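Local coordinates for protein putative oxidoreductase YfjR (Streptomyces aurantiacus, PDB 4OQZ) that probably works as an S-selective imine reductase, binding NADPH in a Rossmann-type domain and using it to reduce imines to amines, at residues Glu242-Val245 and His246-Asp250; Val253-Ala256 and Phe257-Val261; Ala49-Pro52 and Glu53-Leu56; Gly136-Ala139 and Ala140-His144. One frame throughout, in Å; residues are numbered along the deposited sequence.

In the fold
The four contacts mark local helix geometry in two parts of the chain. Interactions 3 and 4 belong to the Rossmann-type domain thought to bind NADPH, where each begins a helix that packs on the sheet; their centres are 24 Å apart and their nearest atoms about 11 Å apart. Interactions 1 and 2 lie in the helical C-terminal region, at the end of helix 234-250 and the start of helix 256-269. With centres 9 Å apart they touch directly, V245 O lying 3.3 Å from T255 CG2, and both reach the second subunit. Across the elongated chain, interaction 1 is 57 Å from interaction 3 and 52 Å from interaction 4, centre to centre, on the other side of the chain's centre.

Interaction 1: Glu242-Val245 and His246-Asp250; sequences EHVV and HTNAD
The imidazole of H246 turns its edge, not a face, to the turn before it: CD2 comes 3.1 Å from E242 O, which lies near the ring plane. The second flat group, the amide of N248, also works through its plane. V244 O sits only 11° out of it, and ND2 donates to that oxygen at 2.7 Å. N248 N bonds to the same V244 O, so the oxygen takes two bonds, ND2 well above the carbonyl plane and N tilted slightly to the other side. N248 can do this because its CG stands beside its own backbone N (chi1 -76°), which folds the amide back along V244. T247 repeats the pattern one residue earlier: OG1 gives its proton to H243 O at 2.7 Å, and T247 N reaches the other face of that carbonyl at 2.9 Å. Such bonds from Thr or Asn to the carbonyl four residues back, shared with the backbone N-H, are familiar within helices. E242 OE2 is 4.4 Å from H246 NE2, near enough that its charge might favour a protonated ring. These residues form the last turns of helix 234-250. V244 and V245 lean on helix 256-269, where H266 binds the E242 carboxylate; T247 and N248 face helix 163-191, with Q185 bonded to N248 OD1, while Q170 of the second subunit packs on V244 and T247.

Interaction 2: Val253-Ala256 and Phe257-Val261; sequences VDTA and FPRAV
T255 leaves the loop with phi -101° and psi 11° and hands the chain to helix 256-269, its carbonyl accepting from R259 N at 2.8 Å. This is a helix N-terminus with T255 at the N-cap position, but the threonine hydroxyl makes no capping bond. It serves R259 instead. NH1 donates to T255 OG1 at 3.0 Å and NE adds a weak bond to the same oxygen, which stands at the edge of the guanidinium. R259 gets there by placing CG between its backbone N and carbonyl carbon (chi1 61°) and bending again at chi3, which brings CG to 3.0 Å from T255 O before the chain swings across the threonine. A valine here would keep the bulk, but it is likely to leave R259 NE and NH1 without their shared acceptor and the guanidinium free to turn. P258, with no N-H to give, sets its CD 3.3 Å from T255 O. On the flanks, T255 packs on N248 and A249 of helix 234-250, and F257 on P178 of the second subunit. A water supplies a partner in the first turn: it accepts from F257 N at 2.9 Å and is hydrogen-bonded to D254 OD2.

Interaction 3: Ala49-Pro52 and Glu53-Leu56; sequences AATP and EQAL
Two torsions gather the side chains here: T51 holds OG1 between its backbone N and carbonyl carbon (chi1 72°), and E53 kinks at chi2 (86°), doubling its carboxylate back over the residues before it. The result is an N-capped helix start, in which T51 OG1 accepts from Q54 N in a weak but nearly straight capping bond of 3.4 Å. In the Rossmann-type fold, this helix 52-57 begins the crossover from strand 47-48 to strand 61-64. P52 and E53 lie alongside each other, with E53 OE2 3.3 Å from P52 CD, while E53 CB sits 3.6 Å from T51 OG1. A carboxylate in the first turn would also suit the positive end of the helix. With alanine at this position, a gap is likely to open beside the proline ring and T51 CB, and the negative charge near the helix start would be lost. Farther in, the A49 and A55 methyls meet at 3.9 Å, closing the loop against the helix; P52 and A55 rest on W31, A55 and L56 on I8, so the turn lies on strands 27-31 and 4-8. P52 O takes the L56 N-H at 2.9 Å, and L56 CG comes to 3.2 Å from the same oxygen.

Interaction 4: Gly136-Ala139 and Ala140-His144; sequences GPRA and AYDQH
R138 brings the edge of its guanidinium, NE and NH1, up to the carboxylate of D142, one helical turn on, the two planes 25° apart. The salt bridge is carried by NH1, which meets D142 OD1 on its syn side at 3.2 Å; NE adds weak bonds to both OD1 and OD2. With CG anti to the backbone N (chi1 179°), the arginine chain starts beside its carbonyl carbon, and bends at chi2 and chi3 bring the charged end to D142. Its CG passes 3.4 Å from D142 OD2. That oxygen also sits 3.1 Å from R138 O, an approach of two acceptors that the arginine's positive charge probably helps to offset. Y141 runs beside the arginine, pointing the same way: NH1 is 3.8 Å from CE2, but the guanidinium and ring planes stand 73° apart, far from a parallel stack. The phenol's own polar partner is T155, bonded to Y141 OH, and its ring meets that of Y157. Beneath these side chains the helix is getting started. P137, at the N-cap position, offers its O to weak bonds from A140 N and Y141 N, and the first firm backbone bond is D142 N to R138 O at 3.0 Å. A140 rests on T112 and V87 of the sheet, Y141 on L114. Strand 131-135, helix 138-151 and the parallel strand 154-159 form a beta-alpha-beta unit of the Rossmann-type domain, its helix packed on the sheet by A140 and Y141, with the R138-D142 pair on the exposed side.

Interaction 1: Glu242-Val245 and His246-Asp250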
ATOM      1  N   GLU A 242      -8.250   8.370  13.151  1.00 56.47           N
ATOM      2  CA  GLU A 242      -8.535   9.696  13.731  1.00 59.67           C
ATOM      3  C   GLU A 242      -7.204  10.324  14.171  1.00 63.56           C
ATOM      4  O   GLU A 242      -6.971  11.494  13.902  1.00 64.52           O
ATOM      5  CB  GLU A 242      -9.494   9.599  14.938  1.00 64.14           C
ATOM      6  CG  GLU A 242     -10.927   9.213  14.603  1.00 79.62           C
ATOM      7  CD  GLU A 242     -12.039  10.218  14.844  1.00106.56           C
ATOM      8  OE1 GLU A 242     -13.210   9.778  14.902  1.00 93.97           O
ATOM      9  OE2 GLU A 242     -11.758  11.436  14.938  1.00110.05           O
ATOM     10  N   HIS A 243      -6.312   9.513  14.778  1.00 58.54           N
ATOM     11  CA  HIS A 243      -4.974   9.908  15.225  1.00 56.17           C
ATOM     12  C   HIS A 243      -4.081  10.305  14.051  1.00 59.38           C
ATOM     13  O   HIS A 243      -3.379  11.316  14.157  1.00 60.26           O
ATOM     14  CB  HIS A 243      -4.330   8.783  16.066  1.00 54.58           C
ATOM     15  CG  HIS A 243      -5.049   8.491  17.350  1.00 58.75           C
ATOM     16  ND1 HIS A 243      -5.849   9.446  17.975  1.00 62.76           N
ATOM     17  CD2 HIS A 243      -5.061   7.363  18.096  1.00 59.22           C
ATOM     18  CE1 HIS A 243      -6.323   8.862  19.062  1.00 62.95           C
ATOM     19  NE2 HIS A 243      -5.878   7.610  19.179  1.00 61.56           N
ATOM     20  N   VAL A 244      -4.116   9.520  12.927  1.00 52.70           N
ATOM     21  CA  VAL A 244      -3.382   9.802  11.683  1.00 49.21           C
ATOM     22  C   VAL A 244      -3.875  11.170  11.170  1.00 52.60           C
ATOM     23  O   VAL A 244      -3.051  12.048  10.919  1.00 51.57           O
ATOM     24  CB  VAL A 244      -3.524   8.661  10.627  1.00 50.83           C
ATOM     25  CG1 VAL A 244      -3.043   9.110   9.239  1.00 49.24           C
ATOM     26  CG2 VAL A 244      -2.763   7.398  11.070  1.00 48.43           C
ATOM     27  N   VAL A 245      -5.210  11.368  11.091  1.00 51.53           N
ATOM     28  CA  VAL A 245      -5.832  12.655  10.695  1.00 53.26           C
ATOM     29  C   VAL A 245      -5.387  13.795  11.625  1.00 60.82           C
ATOM     30  O   VAL A 245      -5.087  14.889  11.134  1.00 62.88           O
ATOM     31  CB  VAL A 245      -7.384  12.551  10.578  1.00 59.32           C
ATOM     32  CG1 VAL A 245      -8.073  13.917  10.701  1.00 62.87           C
ATOM     33  CG2 VAL A 245      -7.792  11.877   9.273  1.00 58.21           C
ATOM     34  N   HIS A 246      -5.348  13.555  12.951  1.00 58.52           N
ATOM     35  CA  HIS A 246      -4.966  14.612  13.902  1.00 61.63           C
ATOM     36  C   HIS A 246      -3.500  15.021  13.793  1.00 62.28           C
ATOM     37  O   HIS A 246      -3.216  16.212  13.723  1.00 62.91           O
ATOM     38  CB  HIS A 246      -5.371  14.273  15.347  1.00 64.31           C
ATOM     39  CG  HIS A 246      -6.799  14.605  15.668  1.00 71.29           C
ATOM     40  ND1 HIS A 246      -7.178  15.885  16.048  1.00 77.17           N
ATOM     41  CD2 HIS A 246      -7.895  13.811  15.660  1.00 74.02           C
ATOM     42  CE1 HIS A 246      -8.485  15.826  16.258  1.00 79.32           C
ATOM     43  NE2 HIS A 246      -8.962  14.597  16.030  1.00 78.06           N
ATOM     44  N   THR A 247      -2.588  14.036  13.684  1.00 54.94           N
ATOM     45  CA  THR A 247      -1.136  14.220  13.537  1.00 52.59           C
ATOM     46  C   THR A 247      -0.811  15.098  12.320  1.00 55.67           C
ATOM     47  O   THR A 247       0.072  15.960  12.395  1.00 57.00           O
ATOM     48  CB  THR A 247      -0.467  12.832  13.419  1.00 56.87           C
ATOM     49  OG1 THR A 247      -0.788  12.050  14.566  1.00 56.34           O
ATOM     50  CG2 THR A 247       1.034  12.906  13.276  1.00 57.03           C
ATOM     51  N   ASN A 248      -1.488  14.842  11.198  1.00 50.71           N
ATOM     52  CA  ASN A 248      -1.294  15.576   9.959  1.00 52.43           C
ATOM     53  C   ASN A 248      -1.864  16.990  10.088  1.00 62.01           C
ATOM     54  O   ASN A 248      -1.217  17.954   9.672  1.00 62.05           O
ATOM     55  CB  ASN A 248      -1.900  14.816   8.784  1.00 52.44           C
ATOM     56  CG  ASN A 248      -1.074  13.648   8.355  1.00 63.33           C
ATOM     57  OD1 ASN A 248      -0.126  13.773   7.581  1.00 55.50           O
ATOM     58  ND2 ASN A 248      -1.397  12.483   8.865  1.00 59.40           N
ATOM     59  N   ALA A 249      -3.046  17.113  10.727  1.00 62.46           N
ATOM     60  CA  ALA A 249      -3.709  18.401  10.955  1.00 66.43           C
ATOM     61  C   ALA A 249      -2.899  19.270  11.929  1.00 74.90           C
ATOM     62  O   ALA A 249      -2.852  20.487  11.759  1.00 77.94           O
ATOM     63  CB  ALA A 249      -5.121  18.181  11.482  1.00 68.69           C
ATOM     64  N   ASP A 250      -2.248  18.636  12.936  1.00 71.32           N
ATOM     65  CA  ASP A 250      -1.422  19.329  13.933  1.00 72.25           C
ATOM     66  C   ASP A 250      -0.160  19.931  13.310  1.00 74.48           C
ATOM     67  O   ASP A 250       0.280  20.990  13.745  1.00 76.00           O
ATOM     68  CB  ASP A 250      -1.026  18.384  15.087  1.00 71.57           C
ATOM     69  CG  ASP A 250      -2.122  18.024  16.078  1.00 80.86           C
ATOM     70  OD1 ASP A 250      -3.159  18.728  16.108  1.00 82.26           O
ATOM     71  OD2 ASP A 250      -1.936  17.045  16.835  1.00 89.30           O
TER

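Interaction 2: Val253-Ala256 and Phe257-Val261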
ATOM      1  N   VAL A 253      -0.017  19.728   7.744  1.00 68.03           N
ATOM      2  CA  VAL A 253      -0.022  18.847   6.569  1.00 65.45           C
ATOM      3  C   VAL A 253      -1.481  18.591   6.139  1.00 70.30           C
ATOM      4  O   VAL A 253      -2.370  18.533   6.985  1.00 71.44           O
ATOM      5  CB  VAL A 253       0.754  17.515   6.866  1.00 65.11           C
ATOM      6  CG1 VAL A 253       0.764  16.578   5.665  1.00 62.44           C
ATOM      7  CG2 VAL A 253       2.184  17.795   7.322  1.00 64.51           C
ATOM      8  N   ASP A 254      -1.709  18.438   4.825  1.00 66.62           N
ATOM      9  CA  ASP A 254      -3.005  18.138   4.209  1.00 67.11           C
ATOM     10  C   ASP A 254      -3.581  16.789   4.704  1.00 65.33           C
ATOM     11  O   ASP A 254      -2.884  15.774   4.689  1.00 62.72           O
ATOM     12  CB  ASP A 254      -2.844  18.154   2.675  1.00 69.18           C
ATOM     13  CG  ASP A 254      -4.128  18.085   1.877  1.00 78.54           C
ATOM     14  OD1 ASP A 254      -4.872  19.103   1.857  1.00 82.72           O
ATOM     15  OD2 ASP A 254      -4.352  17.047   1.204  1.00 72.56           O
ATOM     16  N   THR A 255      -4.846  16.795   5.163  1.00 61.78           N
ATOM     17  CA  THR A 255      -5.558  15.618   5.678  1.00 59.80           C
ATOM     18  C   THR A 255      -6.550  14.986   4.688  1.00 62.41           C
ATOM     19  O   THR A 255      -7.295  14.101   5.104  1.00 60.98           O
ATOM     20  CB  THR A 255      -6.259  15.919   7.025  1.00 72.39           C
ATOM     21  OG1 THR A 255      -7.217  16.977   6.871  1.00 77.39           O
ATOM     22  CG2 THR A 255      -5.293  16.225   8.142  1.00 71.15           C
ATOM     23  N   ALA A 256      -6.543  15.388   3.391  1.00 59.81           N
ATOM     24  CA  ALA A 256      -7.468  14.854   2.373  1.00 60.81           C
ATOM     25  C   ALA A 256      -7.403  13.331   2.166  1.00 61.78           C
ATOM     26  O   ALA A 256      -8.440  12.674   2.252  1.00 62.98           O
ATOM     27  CB  ALA A 256      -7.330  15.605   1.047  1.00 63.02           C
ATOM     28  N   PHE A 257      -6.207  12.770   1.914  1.00 55.30           N
ATOM     29  CA  PHE A 257      -6.027  11.312   1.758  1.00 51.72           C
ATOM     30  C   PHE A 257      -6.323  10.555   3.065  1.00 54.66           C
ATOM     31  O   PHE A 257      -7.147   9.646   3.010  1.00 55.56           O
ATOM     32  CB  PHE A 257      -4.652  10.961   1.177  1.00 49.77           C
ATOM     33  CG  PHE A 257      -4.410   9.481   0.994  1.00 47.58           C
ATOM     34  CD1 PHE A 257      -5.218   8.727   0.152  1.00 51.30           C
ATOM     35  CD2 PHE A 257      -3.346   8.854   1.623  1.00 45.29           C
ATOM     36  CE1 PHE A 257      -4.990   7.354  -0.019  1.00 49.69           C
ATOM     37  CE2 PHE A 257      -3.124   7.488   1.453  1.00 45.66           C
ATOM     38  CZ  PHE A 257      -3.926   6.753   0.611  1.00 44.36           C
ATOM     39  N   PRO A 258      -5.784  10.946   4.260  1.00 50.96           N
ATOM     40  CA  PRO A 258      -6.144  10.220   5.487  1.00 49.05           C
ATOM     41  C   PRO A 258      -7.608  10.363   5.887  1.00 49.23           C
ATOM     42  O   PRO A 258      -8.129   9.441   6.491  1.00 45.42           O
ATOM     43  CB  PRO A 258      -5.226  10.834   6.550  1.00 51.44           C
ATOM     44  CG  PRO A 258      -4.116  11.470   5.794  1.00 56.07           C
ATOM     45  CD  PRO A 258      -4.783  11.996   4.563  1.00 53.36           C
ATOM     46  N   ARG A 259      -8.287  11.506   5.600  1.00 48.80           N
ATOM     47  CA  ARG A 259      -9.690  11.545   5.987  1.00 51.03           C
ATOM     48  C   ARG A 259     -10.540  10.655   5.102  1.00 56.13           C
ATOM     49  O   ARG A 259     -11.425   9.989   5.606  1.00 58.63           O
ATOM     50  CB  ARG A 259     -10.275  12.962   6.236  1.00 55.85           C
ATOM     51  CG  ARG A 259     -10.260  13.941   5.071  1.00 66.16           C
ATOM     52  CD  ARG A 259     -10.896  15.288   5.442  1.00 77.76           C
ATOM     53  NE  ARG A 259     -10.140  16.041   6.455  1.00 81.55           N
ATOM     54  CZ  ARG A 259     -10.385  16.019   7.766  1.00 93.21           C
ATOM     55  NH1 ARG A 259      -9.650  16.746   8.597  1.00 73.21           N
ATOM     56  NH2 ARG A 259     -11.383  15.288   8.253  1.00 83.35           N
ATOM     57  N   ALA A 260     -10.184  10.534   3.822  1.00 53.22           N
ATOM     58  CA  ALA A 260     -10.847   9.635   2.866  1.00 54.52           C
ATOM     59  C   ALA A 260     -10.833   8.187   3.373  1.00 56.41           C
ATOM     60  O   ALA A 260     -11.851   7.492   3.273  1.00 58.94           O
ATOM     61  CB  ALA A 260     -10.143   9.714   1.526  1.00 54.10           C
ATOM     62  N   VAL A 261      -9.693   7.756   3.974  1.00 49.73           N
ATOM     63  CA  VAL A 261      -9.509   6.425   4.584  1.00 46.29           C
ATOM     64  C   VAL A 261     -10.358   6.351   5.858  1.00 52.45           C
ATOM     65  O   VAL A 261     -11.099   5.386   6.033  1.00 52.74           O
ATOM     66  CB  VAL A 261      -8.006   6.116   4.841  1.00 45.04           C
ATOM     67  CG1 VAL A 261      -7.809   4.828   5.648  1.00 42.67           C
ATOM     68  CG2 VAL A 261      -7.225   6.076   3.535  1.00 42.28           C
TER
HETATM   69  O   HOH W   1      -3.874  14.539   1.585  1.00 49.91           O

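Interaction 3: Ala49-Pro52 and Glu53-Leu56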
ATOM      1  N   ALA A  49       6.400   2.050 -41.772  1.00 81.28           N
ATOM      2  CA  ALA A  49       5.365   1.904 -42.811  1.00 83.88           C
ATOM      3  C   ALA A  49       4.802   3.285 -43.153  1.00 90.44           C
ATOM      4  O   ALA A  49       4.904   4.205 -42.337  1.00 88.63           O
ATOM      5  CB  ALA A  49       4.251   0.984 -42.334  1.00 82.43           C
ATOM      6  N   ALA A  50       4.230   3.458 -44.360  1.00 91.84           N
ATOM      7  CA  ALA A  50       3.669   4.764 -44.690  1.00 94.67           C
ATOM      8  C   ALA A  50       2.243   4.898 -44.164  1.00 96.56           C
ATOM      9  O   ALA A  50       1.753   6.019 -44.001  1.00 98.83           O
ATOM     10  CB  ALA A  50       3.725   5.007 -46.179  1.00100.84           C
ATOM     11  N   THR A  51       1.583   3.751 -43.875  1.00 88.85           N
ATOM     12  CA  THR A  51       0.202   3.679 -43.390  1.00 87.66           C
ATOM     13  C   THR A  51       0.024   2.486 -42.431  1.00 87.34           C
ATOM     14  O   THR A  51       0.796   1.525 -42.525  1.00 83.65           O
ATOM     15  CB  THR A  51      -0.781   3.439 -44.567  1.00 95.33           C
ATOM     16  OG1 THR A  51      -0.640   2.097 -45.040  1.00 90.13           O
ATOM     17  CG2 THR A  51      -0.655   4.461 -45.706  1.00 98.29           C
ATOM     18  N   PRO A  52      -1.064   2.472 -41.608  1.00 84.17           N
ATOM     19  CA  PRO A  52      -1.349   1.300 -40.761  1.00 79.83           C
ATOM     20  C   PRO A  52      -1.616   0.005 -41.544  1.00 82.48           C
ATOM     21  O   PRO A  52      -1.280  -1.071 -41.061  1.00 78.99           O
ATOM     22  CB  PRO A  52      -2.608   1.727 -39.997  1.00 81.81           C
ATOM     23  CG  PRO A  52      -2.607   3.213 -40.041  1.00 89.14           C
ATOM     24  CD  PRO A  52      -2.089   3.520 -41.406  1.00 88.85           C
ATOM     25  N   GLU A  53      -2.209   0.106 -42.754  1.00 83.20           N
ATOM     26  CA  GLU A  53      -2.518  -1.024 -43.644  1.00 83.04           C
ATOM     27  C   GLU A  53      -1.270  -1.868 -43.926  1.00 81.54           C
ATOM     28  O   GLU A  53      -1.284  -3.080 -43.691  1.00 79.80           O
ATOM     29  CB  GLU A  53      -3.092  -0.519 -44.975  1.00 89.79           C
ATOM     30  CG  GLU A  53      -4.461   0.128 -44.875  1.00107.70           C
ATOM     31  CD  GLU A  53      -4.463   1.603 -44.520  1.00129.74           C
ATOM     32  OE1 GLU A  53      -4.785   2.424 -45.412  1.00138.80           O
ATOM     33  OE2 GLU A  53      -4.160   1.935 -43.350  1.00 99.67           O
ATOM     34  N   GLN A  54      -0.183  -1.200 -44.384  1.00 75.55           N
ATOM     35  CA  GLN A  54       1.104  -1.795 -44.739  1.00 74.88           C
ATOM     36  C   GLN A  54       1.798  -2.351 -43.508  1.00 79.96           C
ATOM     37  O   GLN A  54       2.417  -3.412 -43.591  1.00 79.77           O
ATOM     38  CB  GLN A  54       1.993  -0.772 -45.455  1.00 78.63           C
ATOM     39  CG  GLN A  54       1.438  -0.346 -46.822  1.00 84.48           C
ATOM     40  CD  GLN A  54       1.672  -1.360 -47.917  1.00 97.64           C
ATOM     41  OE1 GLN A  54       2.803  -1.815 -48.140  1.00 95.74           O
ATOM     42  NE2 GLN A  54       0.619  -1.677 -48.680  1.00 81.42           N
ATOM     43  N   ALA A  55       1.653  -1.662 -42.357  1.00 76.02           N
ATOM     44  CA  ALA A  55       2.204  -2.119 -41.076  1.00 72.78           C
ATOM     45  C   ALA A  55       1.545  -3.454 -40.687  1.00 74.49           C
ATOM     46  O   ALA A  55       2.268  -4.379 -40.330  1.00 74.79           O
ATOM     47  CB  ALA A  55       1.975  -1.074 -39.997  1.00 71.81           C
ATOM     48  N   LEU A  56       0.197  -3.568 -40.823  1.00 70.81           N
ATOM     49  CA  LEU A  56      -0.604  -4.769 -40.500  1.00 69.91           C
ATOM     50  C   LEU A  56      -0.322  -5.970 -41.404  1.00 73.85           C
ATOM     51  O   LEU A  56      -0.052  -7.060 -40.905  1.00 71.19           O
ATOM     52  CB  LEU A  56      -2.121  -4.480 -40.560  1.00 72.04           C
ATOM     53  CG  LEU A  56      -2.702  -3.509 -39.548  1.00 75.68           C
ATOM     54  CD1 LEU A  56      -3.992  -2.938 -40.054  1.00 78.49           C
ATOM     55  CD2 LEU A  56      -2.912  -4.157 -38.213  1.00 74.99           C
TER

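Interaction 4: Gly136-Ala139 and Ala140-His144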
ATOM      1  N   GLY A 136      -7.910 -13.724 -23.707  1.00 51.64           N
ATOM      2  CA  GLY A 136      -8.458 -13.893 -25.046  1.00 54.84           C
ATOM      3  C   GLY A 136      -8.286 -15.315 -25.534  1.00 61.76           C
ATOM      4  O   GLY A 136      -8.087 -16.209 -24.708  1.00 60.41           O
ATOM      5  N   PRO A 137      -8.336 -15.563 -26.868  1.00 62.05           N
ATOM      6  CA  PRO A 137      -8.245 -16.949 -27.368  1.00 63.83           C
ATOM      7  C   PRO A 137      -6.920 -17.664 -27.098  1.00 64.96           C
ATOM      8  O   PRO A 137      -5.862 -17.243 -27.579  1.00 64.18           O
ATOM      9  CB  PRO A 137      -8.603 -16.819 -28.856  1.00 68.41           C
ATOM     10  CG  PRO A 137      -9.322 -15.495 -28.971  1.00 73.08           C
ATOM     11  CD  PRO A 137      -8.585 -14.627 -27.980  1.00 64.91           C
ATOM     12  N   ARG A 138      -7.004 -18.755 -26.297  1.00 60.65           N
ATOM     13  CA  ARG A 138      -5.895 -19.593 -25.826  1.00 59.47           C
ATOM     14  C   ARG A 138      -4.923 -20.055 -26.927  1.00 63.40           C
ATOM     15  O   ARG A 138      -3.715 -20.073 -26.696  1.00 60.37           O
ATOM     16  CB  ARG A 138      -6.435 -20.778 -24.986  1.00 60.85           C
ATOM     17  CG  ARG A 138      -5.388 -21.758 -24.451  1.00 68.66           C
ATOM     18  CD  ARG A 138      -4.969 -21.460 -23.028  1.00 68.40           C
ATOM     19  NE  ARG A 138      -3.513 -21.418 -22.887  1.00 67.40           N
ATOM     20  CZ  ARG A 138      -2.859 -21.653 -21.751  1.00 77.79           C
ATOM     21  NH1 ARG A 138      -1.535 -21.589 -21.714  1.00 55.18           N
ATOM     22  NH2 ARG A 138      -3.523 -21.971 -20.647  1.00 68.41           N
ATOM     23  N   ALA A 139      -5.447 -20.419 -28.109  1.00 61.88           N
ATOM     24  CA  ALA A 139      -4.639 -20.888 -29.245  1.00 62.21           C
ATOM     25  C   ALA A 139      -3.668 -19.828 -29.777  1.00 61.61           C
ATOM     26  O   ALA A 139      -2.535 -20.181 -30.118  1.00 59.69           O
ATOM     27  CB  ALA A 139      -5.539 -21.408 -30.368  1.00 66.35           C
ATOM     28  N   ALA A 140      -4.113 -18.540 -29.852  1.00 56.38           N
ATOM     29  CA  ALA A 140      -3.289 -17.414 -30.316  1.00 55.19           C
ATOM     30  C   ALA A 140      -2.200 -17.098 -29.283  1.00 53.35           C
ATOM     31  O   ALA A 140      -1.059 -16.849 -29.671  1.00 51.41           O
ATOM     32  CB  ALA A 140      -4.155 -16.181 -30.558  1.00 56.16           C
ATOM     33  N   TYR A 141      -2.545 -17.157 -27.973  1.00 48.49           N
ATOM     34  CA  TYR A 141      -1.614 -16.915 -26.864  1.00 45.95           C
ATOM     35  C   TYR A 141      -0.486 -17.943 -26.923  1.00 49.10           C
ATOM     36  O   TYR A 141       0.695 -17.560 -26.934  1.00 47.29           O
ATOM     37  CB  TYR A 141      -2.328 -16.959 -25.487  1.00 46.02           C
ATOM     38  CG  TYR A 141      -1.358 -17.012 -24.324  1.00 45.49           C
ATOM     39  CD1 TYR A 141      -0.748 -15.854 -23.845  1.00 45.03           C
ATOM     40  CD2 TYR A 141      -0.976 -18.231 -23.763  1.00 47.52           C
ATOM     41  CE1 TYR A 141       0.204 -15.904 -22.825  1.00 43.42           C
ATOM     42  CE2 TYR A 141      -0.021 -18.293 -22.749  1.00 47.28           C
ATOM     43  CZ  TYR A 141       0.549 -17.125 -22.267  1.00 48.38           C
ATOM     44  OH  TYR A 141       1.449 -17.179 -21.231  1.00 48.53           O
ATOM     45  N   ASP A 142      -0.865 -19.242 -26.990  1.00 46.37           N
ATOM     46  CA  ASP A 142       0.055 -20.375 -27.080  1.00 47.82           C
ATOM     47  C   ASP A 142       1.011 -20.293 -28.279  1.00 52.94           C
ATOM     48  O   ASP A 142       2.205 -20.558 -28.122  1.00 53.46           O
ATOM     49  CB  ASP A 142      -0.719 -21.709 -27.122  1.00 52.35           C
ATOM     50  CG  ASP A 142      -1.307 -22.151 -25.797  1.00 64.51           C
ATOM     51  OD1 ASP A 142      -0.643 -21.952 -24.755  1.00 65.76           O
ATOM     52  OD2 ASP A 142      -2.414 -22.740 -25.805  1.00 69.11           O
ATOM     53  N   GLN A 143       0.486 -19.923 -29.460  1.00 50.97           N
ATOM     54  CA  GLN A 143       1.239 -19.846 -30.715  1.00 52.68           C
ATOM     55  C   GLN A 143       2.308 -18.770 -30.682  1.00 55.77           C
ATOM     56  O   GLN A 143       3.414 -18.976 -31.182  1.00 56.01           O
ATOM     57  CB  GLN A 143       0.269 -19.576 -31.886  1.00 55.95           C
ATOM     58  CG  GLN A 143       0.858 -19.824 -33.279  1.00 76.34           C
ATOM     59  CD  GLN A 143       0.056 -19.196 -34.403  1.00 94.87           C
ATOM     60  OE1 GLN A 143      -1.189 -19.184 -34.405  1.00 90.05           O
ATOM     61  NE2 GLN A 143       0.762 -18.688 -35.410  1.00 83.88           N
ATOM     62  N   HIS A 144       1.973 -17.621 -30.100  1.00 51.35           N
ATOM     63  CA  HIS A 144       2.838 -16.445 -30.068  1.00 49.55           C
ATOM     64  C   HIS A 144       3.534 -16.137 -28.712  1.00 50.09           C
ATOM     65  O   HIS A 144       4.184 -15.107 -28.602  1.00 46.49           O
ATOM     66  CB  HIS A 144       2.032 -15.232 -30.558  1.00 49.98           C
ATOM     67  CG  HIS A 144       1.513 -15.384 -31.954  1.00 55.93           C
ATOM     68  ND1 HIS A 144       2.341 -15.231 -33.050  1.00 58.81           N
ATOM     69  CD2 HIS A 144       0.262 -15.675 -32.386  1.00 59.03           C
ATOM     70  CE1 HIS A 144       1.577 -15.438 -34.109  1.00 60.38           C
ATOM     71  NE2 HIS A 144       0.317 -15.693 -33.761  1.00 60.97           N
TER